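PDB 3DUW: O-methyltransferase, putative from Bacillus cereus, which probably transfers the methyl group of S-adenosylmethionine to a hydroxyl oxygen of an acceptor molecule, leaving S-adenosylhomocysteine as the by-product. Local coordinates for residues 11-14 / 15-19; 47-50 / 51-55; 116-119 / 120-123; 123-126 / 127-131. All blocks are in the same frame, centred on the assembly; numbering follows the deposited sequence.

Contact 1: 11-14 / 15-19; sequences DQYV and SDVLI
Gln12 and Asp16 join side chain to side chain, and Tyr13 with Val17 and Val14 with Leu18 make two further i to i+4 pairs, on the last turns of the N-terminal alpha-helix 4-18. The polar pair comes first. Gln12 has its CG anti to the backbone nitrogen (chi1 -174°) and then bends at chi2, which brings the amide alongside the next turn, toward Asp16. NE2 reaches Asp16 OD1 at 2.9 Å; the oxygen lies in the plane of the amide, whereas the nitrogen sits above the carboxylate plane, and the bond is bent to 141° at the hydrogen.

Among the main-chain bonds, the amides of Ser15, Asp16, Val17 and Leu18 each return to the carbonyl four residues earlier. Ile19 N still bonds to Ser15 O, although Ile19 has already left helical backbone angles, and the helix ends there.

The helix lies against the second subunit. Asp11 OD1 accepts a hydrogen bond from Gln206 of that subunit while Asp11 OD2 takes Ser210 N of its own chain, and Tyr13 meets Tyr191 of the second subunit edge-to-face.

Apolar contacts complete the set. Val14 CG1 approaches Leu18 CD1 at 4.0 Å. Val17 CG1 lies over one face of the Tyr13 ring, a CH-pi contact offset toward the rim, with CG1 4.2 Å from the ring centroid and 3.8 Å from Tyr13 CE1.

Contact 2: 47-50 / 51-55; sequences GKFL and QLLVQ
Phe49 and Leu53 both set CG anti to the backbone nitrogen (chi1 174° and -164°), and their side chains therefore run side by side in the same direction from successive turns of helix 44-57. The ring atom Phe49 CE2 meets the methyl Leu53 CD2 at 4.1 Å, the methyl standing obliquely to the ring. One position back, Lys48 is extended throughout, and its CG touches Leu52 CD1 at 4.0 Å while the rest of the chain carries the ammonium group beyond the leucine. There NZ donates to Leu18 O at the end of helix 4-18, with a weak second bond to Ala202 O of the second subunit.

Beneath these side chains four regular alpha-helical bonds link the segments, from Gln51 N to Gly47 O (3.0 Å) through to Val54 N to Leu50 O (3.0 Å). Leu50 and Leu53 also pack on Ile164 of the central sheet, and Leu53 meets Leu53 of the second subunit.

The side-chain contacts between 47-50 and 51-55 are thus essentially apolar; Lys48 takes part through its aliphatic chain, at CG. This leaves the lysine's charge to be met outside the pair, by main-chain carbonyls that would help offset the cost of burying it between helix and subunit.

Contact 3: 116-119 / 120-123; sequences TGLA and LDSL. With SAH (S-adenosyl-L-homocysteine), chain C.
Ser122 OG is gripped by two waters, each at 2.7 Å, which tie it to the turn leading into its own helix. It accepts a hydrogen from water 1, which also makes a long, weak bond to Thr116 O, and donates its own to water 2, which in turn donates to Gly117 O at 2.7 Å. With chi1 at -65° the hydroxyl points back beside the backbone nitrogen of Ser122, on the side of this turn. A third water bridges Leu118 N and Asp121 OD2, donating to the carboxylate and accepting from the amide, so the side chain three residues on reaches the N-cap residue's N-H through water. Asp121 also runs alongside Leu118, with OD2 3.6 Å from Leu118 CB.

Leu118, the N-cap residue, offers its carbonyl to Ser122 N at 3.1 Å and, weakly, to Asp121 N. The next bond, from Leu123 N to Ala119 O at 2.8 Å, continues the first turn. Leu123 follows Ala119 on the inner side of the helix, where both pack on Leu89 of the central sheet.

The amide of Ala119 serves the ligand: it donates to the adenine nitrogen SAH N1 at 2.9 Å and 159°, with Ala119 CB close beside. Leu118 CD2 lies 3.8 Å from SAH N6, and Tyr149 packs on Ala119. Glu90 and His95 are among the other residues that bond to the ligand. Recognition of adenine by a main-chain N-H at the start of the helix following strand 112-116 belongs to the Rossmann-like S-adenosylmethionine site of class I methyltransferases.

Contact 4: 123-126 / 127-131; sequences LQQI and ENEKY
Ile126 O and Glu129 O come within 2.8 Å of each other, two acceptors with no hydrogen bond between them, where the helix gives way to a turn. Ile126 O also lies at the edge of the Tyr131 ring, near its plane, 3.3 Å from Tyr131 CD2, and water 4 lies 2.8 Å from the same oxygen and 3.0 Å from Tyr131 O.

The aromatic side chain turns back over the helix end. Ile126 carries CG2 anti to its main-chain nitrogen, which presents this methyl to the ring: CG2 meets Tyr131 CD2 at a tight 3.4 Å, while CG1 reaches toward CE2. The phenol end of Tyr131 extends to Glu113, to which OH is hydrogen-bonded.

The last helical bonds run from Glu127 N to Leu123 O, from Asn128 N to Gln124 O and from Glu129 N to Gln125 O, the last at 2.7 Å and 158°. Glu129 is the first residue to depart from helical angles, and its carboxylate lies near Gln125, OE2 being 3.8 Å from Gln125 CB. Its charge is met by a salt bridge to Arg115 of strand 112-116.

Beyond it the chain reverses through an inverse gamma turn centred on Lys130. Together these form the C-terminal end of helix 119-128, packed by Ile126 and Tyr131 onto Val87 of strand 85-90, in the parallel part of the central sheet of the Rossmann-like fold.

Overall arrangement
From the N terminus the four contacts follow in series; none encloses or crosses another, and each is local, between residues three to five apart along a helix or at its ends. Contact 1 ends helix 4-18 and contact 2 runs along helix 44-57. They touch where Lys48 reaches Leu18; both also meet the second subunit. Contacts 3 and 4 begin and end helix 119-128, sharing Leu123, and no other protein chain touches them. Contact 3 lies across the chain's centre from contacts 1 and 2. Contact 1 links helix 44-57 to the second subunit, contact 2 adds strands 136-139 and 162-166, and contacts 3 and 4 lead from the ligand pocket to strands 85-90 and 112-116.

Contact 1: 11-14 / 15-19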
# COMPACT_ATOMS: atom_id res chain seq x y z
N ASP A 11 4.10 -9.03 13.03
CA ASP A 11 4.76 -7.76 12.73
C ASP A 11 6.22 -7.81 13.18
O ASP A 11 7.09 -7.24 12.53
CB ASP A 11 4.02 -6.60 13.40
CG ASP A 11 3.20 -5.78 12.42
OD1 ASP A 11 2.98 -6.24 11.28
OD2 ASP A 11 2.76 -4.67 12.80
N GLN A 12 6.47 -8.49 14.30
CA GLN A 12 7.84 -8.61 14.81
C GLN A 12 8.68 -9.40 13.81
O GLN A 12 9.84 -9.07 13.56
CB GLN A 12 7.85 -9.32 16.17
CG GLN A 12 9.22 -9.36 16.84
CD GLN A 12 9.73 -7.98 17.20
OE1 GLN A 12 9.07 -7.23 17.93
NE2 GLN A 12 10.91 -7.63 16.71
N TYR A 13 8.09 -10.44 13.24
CA TYR A 13 8.77 -11.26 12.25
C TYR A 13 9.08 -10.41 11.01
O TYR A 13 10.22 -10.38 10.53
CB TYR A 13 7.89 -12.44 11.84
CG TYR A 13 8.44 -13.22 10.65
CD1 TYR A 13 9.49 -14.11 10.81
CD2 TYR A 13 7.92 -13.02 9.37
CE1 TYR A 13 10.02 -14.79 9.71
CE2 TYR A 13 8.45 -13.69 8.27
CZ TYR A 13 9.50 -14.58 8.45
OH TYR A 13 10.03 -15.25 7.37
N VAL A 14 8.06 -9.73 10.49
CA VAL A 14 8.23 -8.90 9.31
C VAL A 14 9.31 -7.85 9.51
O VAL A 14 10.18 -7.67 8.66
CB VAL A 14 6.90 -8.19 8.94
CG1 VAL A 14 7.12 -7.20 7.80
CG2 VAL A 14 5.86 -9.22 8.53
N SER A 15 9.27 -7.16 10.65
CA SER A 15 10.26 -6.13 10.94
C SER A 15 11.65 -6.73 11.09
O SER A 15 12.62 -6.21 10.54
CB SER A 15 9.88 -5.38 12.22
OG SER A 15 10.76 -4.31 12.46
N ASP A 16 11.76 -7.83 11.83
CA ASP A 16 13.05 -8.48 12.04
C ASP A 16 13.73 -8.85 10.74
O ASP A 16 14.93 -8.63 10.57
CB ASP A 16 12.90 -9.75 12.88
CG ASP A 16 12.69 -9.46 14.35
OD1 ASP A 16 12.96 -8.33 14.78
OD2 ASP A 16 12.26 -10.39 15.07
N VAL A 17 12.97 -9.40 9.80
CA VAL A 17 13.55 -9.82 8.54
C VAL A 17 13.71 -8.73 7.48
O VAL A 17 14.74 -8.67 6.82
CB VAL A 17 12.75 -11.00 7.92
CG1 VAL A 17 12.71 -12.16 8.90
CG2 VAL A 17 11.34 -10.55 7.58
N LEU A 18 12.71 -7.87 7.34
CA LEU A 18 12.74 -6.84 6.30
C LEU A 18 13.23 -5.45 6.67
O LEU A 18 13.52 -4.65 5.79
CB LEU A 18 11.34 -6.69 5.68
CG LEU A 18 10.70 -7.94 5.07
CD1 LEU A 18 9.36 -7.57 4.47
CD2 LEU A 18 11.61 -8.53 4.01
N ILE A 19 13.34 -5.16 7.97
CA ILE A 19 13.77 -3.83 8.38
C ILE A 19 15.02 -3.90 9.26
O ILE A 19 14.94 -4.22 10.45
CB ILE A 19 12.64 -3.10 9.14
CG1 ILE A 19 11.37 -3.09 8.27
CG2 ILE A 19 13.06 -1.67 9.48
CD1 ILE A 19 10.16 -2.46 8.93

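Contact 2: 47-50 / 51-55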
# COMPACT_ATOMS: atom_id res chain seq x y z
N GLY A 47 5.67 2.71 8.63
CA GLY A 47 6.61 3.76 8.28
C GLY A 47 7.37 3.40 7.02
O GLY A 47 7.54 4.24 6.13
N LYS A 48 7.81 2.15 6.91
CA LYS A 48 8.55 1.75 5.72
C LYS A 48 7.63 1.74 4.50
O LYS A 48 8.07 2.03 3.39
CB LYS A 48 9.21 0.39 5.89
CG LYS A 48 10.15 0.10 4.74
CD LYS A 48 11.15 -0.98 5.08
CE LYS A 48 12.18 -1.10 3.97
NZ LYS A 48 13.17 -2.16 4.27
N PHE A 49 6.36 1.43 4.71
CA PHE A 49 5.40 1.45 3.62
C PHE A 49 5.35 2.88 3.07
O PHE A 49 5.38 3.09 1.86
CB PHE A 49 4.01 1.05 4.11
CG PHE A 49 2.94 1.18 3.06
CD1 PHE A 49 2.75 0.20 2.10
CD2 PHE A 49 2.14 2.33 3.01
CE1 PHE A 49 1.79 0.35 1.10
CE2 PHE A 49 1.18 2.49 2.02
CZ PHE A 49 1.01 1.50 1.06
N LEU A 50 5.27 3.85 3.97
CA LEU A 50 5.24 5.25 3.55
C LEU A 50 6.52 5.63 2.80
O LEU A 50 6.46 6.27 1.75
CB LEU A 50 5.05 6.17 4.75
CG LEU A 50 3.68 6.11 5.42
CD1 LEU A 50 3.72 6.94 6.69
CD2 LEU A 50 2.59 6.63 4.48
N GLN A 51 7.67 5.25 3.35
CA GLN A 51 8.94 5.57 2.71
C GLN A 51 8.98 5.00 1.29
O GLN A 51 9.36 5.69 0.34
CB GLN A 51 10.08 5.00 3.52
CG GLN A 51 11.46 5.32 2.98
CD GLN A 51 12.54 4.73 3.85
OE1 GLN A 51 12.75 3.52 3.86
NE2 GLN A 51 13.20 5.58 4.62
N LEU A 52 8.61 3.74 1.15
CA LEU A 52 8.63 3.09 -0.15
C LEU A 52 7.65 3.74 -1.12
O LEU A 52 7.96 3.91 -2.29
CB LEU A 52 8.33 1.60 -0.00
CG LEU A 52 9.44 0.80 0.71
CD1 LEU A 52 8.95 -0.61 1.01
CD2 LEU A 52 10.70 0.78 -0.15
N LEU A 53 6.47 4.13 -0.63
CA LEU A 53 5.49 4.75 -1.52
C LEU A 53 6.03 6.09 -2.01
O LEU A 53 5.82 6.46 -3.17
CB LEU A 53 4.15 4.94 -0.80
CG LEU A 53 2.97 5.22 -1.73
CD1 LEU A 53 2.82 4.09 -2.75
CD2 LEU A 53 1.70 5.36 -0.89
N VAL A 54 6.72 6.81 -1.14
CA VAL A 54 7.31 8.09 -1.52
C VAL A 54 8.34 7.85 -2.62
O VAL A 54 8.41 8.61 -3.60
CB VAL A 54 7.99 8.77 -0.30
CG1 VAL A 54 8.94 9.86 -0.77
CG2 VAL A 54 6.92 9.36 0.61
N GLN A 55 9.13 6.80 -2.49
CA GLN A 55 10.15 6.48 -3.48
C GLN A 55 9.51 6.05 -4.80
O GLN A 55 9.98 6.43 -5.87
CB GLN A 55 11.09 5.39 -2.96
CG GLN A 55 11.80 5.77 -1.67
CD GLN A 55 12.71 4.69 -1.14
OE1 GLN A 55 12.32 3.52 -1.04
NE2 GLN A 55 13.93 5.07 -0.77

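Contact 3: 116-119 / 120-123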
# COMPACT_ATOMS: atom_id res chain seq x y z
N THR A 116 4.66 24.78 13.83
CA THR A 116 3.83 24.67 15.02
C THR A 116 2.54 25.46 14.88
O THR A 116 2.54 26.60 14.40
CB THR A 116 4.57 25.19 16.26
OG1 THR A 116 5.79 24.46 16.43
CG2 THR A 116 3.71 25.02 17.50
N GLY A 117 1.44 24.86 15.32
CA GLY A 117 0.15 25.52 15.26
C GLY A 117 -0.96 24.60 14.79
O GLY A 117 -0.70 23.47 14.36
N LEU A 118 -2.20 25.05 14.90
CA LEU A 118 -3.32 24.25 14.46
C LEU A 118 -3.17 24.09 12.95
O LEU A 118 -2.94 25.07 12.23
CB LEU A 118 -4.64 24.94 14.80
CG LEU A 118 -4.92 25.12 16.30
CD1 LEU A 118 -6.21 25.90 16.50
CD2 LEU A 118 -5.00 23.76 16.97
N ALA A 119 -3.28 22.85 12.47
CA ALA A 119 -3.13 22.57 11.05
C ALA A 119 -3.94 23.47 10.13
O ALA A 119 -3.43 23.95 9.13
CB ALA A 119 -3.45 21.10 10.77
N LEU A 120 -5.20 23.72 10.47
CA LEU A 120 -6.03 24.57 9.62
C LEU A 120 -5.44 25.97 9.47
O LEU A 120 -5.55 26.57 8.40
CB LEU A 120 -7.46 24.63 10.16
CG LEU A 120 -8.25 23.32 10.06
CD1 LEU A 120 -9.65 23.53 10.60
CD2 LEU A 120 -8.31 22.84 8.61
N ASP A 121 -4.82 26.49 10.52
CA ASP A 121 -4.21 27.82 10.44
C ASP A 121 -2.95 27.77 9.58
O ASP A 121 -2.73 28.65 8.74
CB ASP A 121 -3.84 28.35 11.82
CG ASP A 121 -5.05 28.71 12.65
OD1 ASP A 121 -5.99 29.33 12.10
OD2 ASP A 121 -5.07 28.39 13.86
N SER A 122 -2.13 26.75 9.79
CA SER A 122 -0.90 26.61 9.03
C SER A 122 -1.15 26.35 7.55
O SER A 122 -0.39 26.81 6.70
CB SER A 122 -0.05 25.48 9.62
OG SER A 122 0.39 25.80 10.93
N LEU A 123 -2.20 25.60 7.24
CA LEU A 123 -2.52 25.30 5.85
C LEU A 123 -2.85 26.57 5.07
O LEU A 123 -2.48 26.72 3.91
CB LEU A 123 -3.67 24.29 5.78
CG LEU A 123 -3.26 22.88 6.23
CD1 LEU A 123 -4.47 22.03 6.56
CD2 LEU A 123 -2.42 22.22 5.14
N SAH C . 2.08 10.64 12.13
CA SAH C . 2.92 10.70 13.38
CB SAH C . 2.05 10.73 14.60
CG SAH C . 1.09 11.88 14.75
SD SAH C . -0.06 11.51 16.14
C SAH C . 3.79 9.40 13.44
O SAH C . 3.63 8.54 12.56
OXT SAH C . 4.64 9.31 14.40
C5' SAH C . -1.24 12.77 15.88
C4' SAH C . -0.61 14.23 16.10
O4' SAH C . -1.72 15.07 15.82
C3' SAH C . -0.23 14.60 17.53
O3' SAH C . 1.15 14.95 17.64
C2' SAH C . -1.23 15.78 17.86
O2' SAH C . -0.70 16.71 18.79
C1' SAH C . -1.50 16.35 16.48
N9 SAH C . -2.59 17.12 16.34
C8 SAH C . -3.86 17.05 16.87
N7 SAH C . -4.67 17.99 16.50
C5 SAH C . -3.90 18.78 15.61
C6 SAH C . -4.23 19.97 14.87
N6 SAH C . -5.43 20.56 14.89
N1 SAH C . -3.21 20.48 14.10
C2 SAH C . -1.97 19.91 14.04
N3 SAH C . -1.61 18.78 14.74
C4 SAH C . -2.62 18.27 15.50
O HOH W 1 0.38 28.22 12.21
O HOH W 2 0.89 23.49 12.16
O HOH W 3 -2.61 27.93 15.35

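Contact 4: 123-126 / 127-131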
# COMPACT_ATOMS: atom_id res chain seq x y z
N LEU A 123 -2.20 25.60 7.24
CA LEU A 123 -2.52 25.30 5.85
C LEU A 123 -2.85 26.57 5.07
O LEU A 123 -2.48 26.72 3.91
CB LEU A 123 -3.67 24.29 5.78
CG LEU A 123 -3.26 22.88 6.23
CD1 LEU A 123 -4.47 22.03 6.56
CD2 LEU A 123 -2.42 22.22 5.14
N GLN A 124 -3.55 27.50 5.73
CA GLN A 124 -3.90 28.76 5.10
C GLN A 124 -2.63 29.57 4.85
O GLN A 124 -2.48 30.22 3.81
CB GLN A 124 -4.85 29.55 6.00
CG GLN A 124 -5.34 30.87 5.41
CD GLN A 124 -5.98 30.70 4.04
OE1 GLN A 124 -5.30 30.77 3.01
NE2 GLN A 124 -7.28 30.44 4.03
N GLN A 125 -1.71 29.52 5.81
CA GLN A 125 -0.44 30.23 5.69
C GLN A 125 0.37 29.65 4.53
O GLN A 125 0.98 30.39 3.76
CB GLN A 125 0.36 30.11 6.99
CG GLN A 125 -0.25 30.84 8.17
CD GLN A 125 0.54 30.64 9.45
OE1 GLN A 125 1.74 30.88 9.49
NE2 GLN A 125 -0.14 30.19 10.50
N ILE A 126 0.38 28.33 4.42
CA ILE A 126 1.12 27.65 3.36
C ILE A 126 0.61 28.10 1.99
O ILE A 126 1.40 28.31 1.07
CB ILE A 126 1.01 26.12 3.52
CG1 ILE A 126 1.82 25.68 4.74
CG2 ILE A 126 1.51 25.42 2.26
CD1 ILE A 126 1.64 24.23 5.13
N GLU A 127 -0.70 28.25 1.86
CA GLU A 127 -1.28 28.69 0.60
C GLU A 127 -0.87 30.14 0.36
O GLU A 127 -0.45 30.51 -0.74
CB GLU A 127 -2.80 28.59 0.62
CG GLU A 127 -3.45 29.26 -0.58
CD GLU A 127 -4.94 28.98 -0.68
OE1 GLU A 127 -5.66 29.24 0.31
OE2 GLU A 127 -5.38 28.51 -1.75
N ASN A 128 -0.99 30.97 1.40
CA ASN A 128 -0.61 32.38 1.31
C ASN A 128 0.83 32.49 0.85
O ASN A 128 1.16 33.32 0.01
CB ASN A 128 -0.76 33.05 2.68
CG ASN A 128 -2.21 33.27 3.07
OD1 ASN A 128 -2.50 33.72 4.18
ND2 ASN A 128 -3.13 32.97 2.16
N GLU A 129 1.68 31.65 1.42
CA GLU A 129 3.09 31.64 1.05
C GLU A 129 3.16 30.96 -0.31
O GLU A 129 2.19 30.33 -0.74
CB GLU A 129 3.89 30.90 2.13
CG GLU A 129 4.02 31.72 3.42
CD GLU A 129 4.40 30.91 4.65
OE1 GLU A 129 5.33 30.08 4.55
OE2 GLU A 129 3.79 31.13 5.72
N LYS A 130 4.28 31.08 -1.01
CA LYS A 130 4.39 30.49 -2.33
C LYS A 130 4.88 29.04 -2.41
O LYS A 130 5.77 28.73 -3.20
CB LYS A 130 5.25 31.38 -3.23
CG LYS A 130 4.53 32.63 -3.71
CD LYS A 130 5.50 33.68 -4.23
CE LYS A 130 6.19 34.42 -3.08
NZ LYS A 130 6.92 33.50 -2.17
N TYR A 131 4.30 28.17 -1.59
CA TYR A 131 4.70 26.76 -1.61
C TYR A 131 4.27 26.11 -2.91
O TYR A 131 3.19 26.40 -3.43
CB TYR A 131 4.07 26.00 -0.44
CG TYR A 131 4.78 26.18 0.88
CD1 TYR A 131 5.86 25.36 1.23
CD2 TYR A 131 4.41 27.19 1.76
CE1 TYR A 131 6.53 25.54 2.44
CE2 TYR A 131 5.07 27.37 2.97
CZ TYR A 131 6.14 26.55 3.29
OH TYR A 131 6.80 26.76 4.48
O HOH W 4 1.02 26.95 -1.39